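Local coordinates for acetyl-CoA acetyltransferase (Elizabethkingia anophelis NUHP1, PDB 6BN2), which probably condenses two acetyl-CoA molecules into acetoacetyl-CoA and free CoA, or runs the reverse thiolytic cleavage, at residues Met9-Phe13 and Val110-Glu116. Sequence-based numbering, arbitrary orientation.
Sequences MKEVF and VKAGDVE
K10 reaches across to E116 and forms a salt bridge from NZ to OE2 of 2.7 Å, tying the first modelled residues, which lead into strand 12-24 of the thiolase fold, to the loop after helix 98-111. With CG anti to the carbonyl carbon (chi1 -83°) and the chain extended beyond it, the lysine passes its CD 3.7 Å from V110 O before meeting the glutamate at about a right angle. Deeper in, V12 CG2 rests 3.6 Å from K111 CG and 3.9 Å from V110 CG1, so one methyl touches two successive helical residues. M9 CG lies against K111 CE, crossing the lysine chain, whose bend at chi3 precedes an ammonium that hydrogen-bonds to the hydroxyl of Y286. One water accepts from K10 NZ and donates to E116 OE1, which also hydrogen-bonds to S268 OG; a second, also accepting from K10 NZ, sits between that ammonium and the carbonyl oxygens V110 O and V115 O. G113, at positive phi, makes the Schellman turn that follows the helix; beyond it, D114 forms a salt bridge with K310 of the second subunit. A further water bridges the two backbones, accepting from K10 N at 2.8 Å and donating to K111 O at 2.6 Å.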
ATOM      1  N   MET A   9      11.733   5.275  23.716  1.00 48.36           N
ATOM      2  CA  MET A   9      11.294   5.511  22.345  1.00 46.25           C
ATOM      3  C   MET A   9      10.716   6.925  22.198  1.00 39.64           C
ATOM      4  O   MET A   9      10.029   7.405  23.101  1.00 40.69           O
ATOM      5  CB  MET A   9      10.251   4.465  21.930  1.00 52.43           C
ATOM      6  CG  MET A   9      10.288   4.076  20.455  1.00 51.86           C
ATOM      7  SD  MET A   9      11.602   2.906  20.031  1.00 60.30           S
ATOM      8  CE  MET A   9      11.160   1.495  21.046  1.00 62.33           C
ATOM      9  N   LYS A  10      11.006   7.574  21.062  1.00 32.36           N
ATOM     10  CA  LYS A  10      10.471   8.899  20.761  1.00 30.59           C
ATOM     11  C   LYS A  10       8.954   8.916  20.866  1.00 28.96           C
ATOM     12  O   LYS A  10       8.274   7.990  20.418  1.00 28.12           O
ATOM     13  CB  LYS A  10      10.842   9.322  19.336  1.00 35.23           C
ATOM     14  CG  LYS A  10      12.201   9.913  19.137  1.00 45.34           C
ATOM     15  CD  LYS A  10      12.275  10.505  17.745  1.00 36.56           C
ATOM     16  CE  LYS A  10      13.686  10.918  17.402  1.00 41.95           C
ATOM     17  NZ  LYS A  10      13.719  11.683  16.131  1.00 40.25           N
ATOM     18  N   GLU A  11       8.422  10.005  21.396  1.00 25.03           N
ATOM     19  CA  GLU A  11       6.984  10.206  21.350  1.00 21.98           C
ATOM     20  C   GLU A  11       6.553  10.655  19.959  1.00 22.22           C
ATOM     21  O   GLU A  11       7.329  11.249  19.202  1.00 22.72           O
ATOM     22  CB  GLU A  11       6.558  11.246  22.389  1.00 22.92           C
ATOM     23  CG  GLU A  11       6.818  10.830  23.821  1.00 29.95           C
ATOM     24  CD  GLU A  11       6.633  11.984  24.789  1.00 39.37           C
ATOM     25  OE1 GLU A  11       7.326  13.013  24.629  1.00 40.90           O
ATOM     26  OE2 GLU A  11       5.791  11.866  25.700  1.00 42.78           O
ATOM     27  N   VAL A  12       5.300  10.361  19.621  1.00 19.23           N
ATOM     28  CA  VAL A  12       4.708  10.767  18.355  1.00 17.81           C
ATOM     29  C   VAL A  12       3.435  11.526  18.660  1.00 18.72           C
ATOM     30  O   VAL A  12       2.550  11.002  19.346  1.00 18.91           O
ATOM     31  CB  VAL A  12       4.389   9.566  17.449  1.00 17.33           C
ATOM     32  CG1 VAL A  12       3.920  10.057  16.070  1.00 16.95           C
ATOM     33  CG2 VAL A  12       5.621   8.680  17.342  1.00 18.04           C
ATOM     34  N   PHE A  13       3.343  12.744  18.152  1.00 16.82           N
ATOM     35  CA  PHE A  13       2.199  13.607  18.399  1.00 16.45           C
ATOM     36  C   PHE A  13       1.418  13.855  17.123  1.00 15.54           C
ATOM     37  O   PHE A  13       1.981  13.887  16.030  1.00 17.64           O
ATOM     38  CB  PHE A  13       2.660  14.940  18.970  1.00 17.35           C
ATOM     39  CG  PHE A  13       3.255  14.817  20.323  1.00 18.71           C
ATOM     40  CD1 PHE A  13       2.443  14.899  21.451  1.00 20.86           C
ATOM     41  CD2 PHE A  13       4.615  14.589  20.481  1.00 19.63           C
ATOM     42  CE1 PHE A  13       2.986  14.767  22.717  1.00 23.17           C
ATOM     43  CE2 PHE A  13       5.160  14.457  21.745  1.00 23.90           C
ATOM     44  CZ  PHE A  13       4.346  14.548  22.861  1.00 27.53           C
ATOM     45  N   VAL A 110       8.478   7.762  12.620  1.00 14.27           N
ATOM     46  CA  VAL A 110       8.961   8.732  13.607  1.00 14.42           C
ATOM     47  C   VAL A 110       9.748   8.025  14.712  1.00 17.42           C
ATOM     48  O   VAL A 110      10.852   8.449  15.080  1.00 18.82           O
ATOM     49  CB  VAL A 110       7.796   9.556  14.194  1.00 15.32           C
ATOM     50  CG1 VAL A 110       8.311  10.538  15.287  1.00 16.81           C
ATOM     51  CG2 VAL A 110       7.078  10.348  13.098  1.00 15.97           C
ATOM     52  N   LYS A 111       9.190   6.938  15.259  1.00 15.78           N
ATOM     53  CA  LYS A 111       9.863   6.239  16.356  1.00 17.03           C
ATOM     54  C   LYS A 111      11.192   5.633  15.919  1.00 18.60           C
ATOM     55  O   LYS A 111      12.126   5.533  16.731  1.00 21.85           O
ATOM     56  CB  LYS A 111       8.939   5.155  16.926  1.00 18.12           C
ATOM     57  CG  LYS A 111       7.751   5.733  17.656  1.00 19.68           C
ATOM     58  CD  LYS A 111       6.664   4.712  17.933  1.00 24.78           C
ATOM     59  CE  LYS A 111       7.073   3.687  18.962  1.00 32.20           C
ATOM     60  NZ  LYS A 111       5.865   2.875  19.353  1.00 34.70           N
ATOM     61  N   ALA A 112      11.293   5.218  14.655  1.00 17.10           N
ATOM     62  CA  ALA A 112      12.519   4.632  14.129  1.00 16.38           C
ATOM     63  C   ALA A 112      13.595   5.672  13.877  1.00 24.57           C
ATOM     64  O   ALA A 112      14.716   5.296  13.517  1.00 23.07           O
ATOM     65  CB  ALA A 112      12.228   3.869  12.834  1.00 18.49           C
ATOM     66  N   GLY A 113      13.272   6.952  14.037  1.00 19.95           N
ATOM     67  CA  GLY A 113      14.219   8.034  13.890  1.00 21.63           C
ATOM     68  C   GLY A 113      14.340   8.602  12.496  1.00 20.09           C
ATOM     69  O   GLY A 113      15.200   9.463  12.272  1.00 21.45           O
ATOM     70  N   ASP A 114      13.494   8.175  11.561  1.00 18.42           N
ATOM     71  CA  ASP A 114      13.735   8.481  10.157  1.00 17.68           C
ATOM     72  C   ASP A 114      13.079   9.767   9.693  1.00 18.87           C
ATOM     73  O   ASP A 114      13.583  10.396   8.752  1.00 19.78           O
ATOM     74  CB  ASP A 114      13.246   7.334   9.277  1.00 17.96           C
ATOM     75  CG  ASP A 114      14.071   6.098   9.463  1.00 20.46           C
ATOM     76  OD1 ASP A 114      15.308   6.218   9.369  1.00 24.26           O
ATOM     77  OD2 ASP A 114      13.480   5.027   9.715  1.00 20.19           O
ATOM     78  N   VAL A 115      11.967  10.171  10.308  1.00 16.23           N
ATOM     79  CA  VAL A 115      11.305  11.419   9.934  1.00 16.74           C
ATOM     80  C   VAL A 115      10.882  12.159  11.195  1.00 17.86           C
ATOM     81  O   VAL A 115      10.631  11.551  12.243  1.00 17.41           O
ATOM     82  CB  VAL A 115      10.068  11.195   9.038  1.00 16.43           C
ATOM     83  CG1 VAL A 115      10.466  10.488   7.712  1.00 17.54           C
ATOM     84  CG2 VAL A 115       9.011  10.407   9.799  1.00 18.04           C
ATOM     85  N   GLU A 116      10.792  13.487  11.073  1.00 16.12           N
ATOM     86  CA  GLU A 116      10.299  14.350  12.141  1.00 17.16           C
ATOM     87  C   GLU A 116       8.887  14.857  11.887  1.00 18.01           C
ATOM     88  O   GLU A 116       8.221  15.283  12.835  1.00 17.21           O
ATOM     89  CB  GLU A 116      11.225  15.559  12.318  1.00 19.86           C
ATOM     90  CG  GLU A 116      12.675  15.181  12.611  1.00 21.29           C
ATOM     91  CD  GLU A 116      12.855  14.616  14.000  1.00 26.83           C
ATOM     92  OE1 GLU A 116      12.516  15.314  15.002  1.00 28.42           O
ATOM     93  OE2 GLU A 116      13.352  13.477  14.095  1.00 29.20           O
TER
HETATM   94  O   HOH W   1      12.301  10.610  14.312  1.00 25.23           O
HETATM   95  O   HOH W   2      13.383  14.116  17.308  1.00 25.76           O
HETATM   96  O   HOH W   3      12.681   6.424  19.153  1.00 37.60           O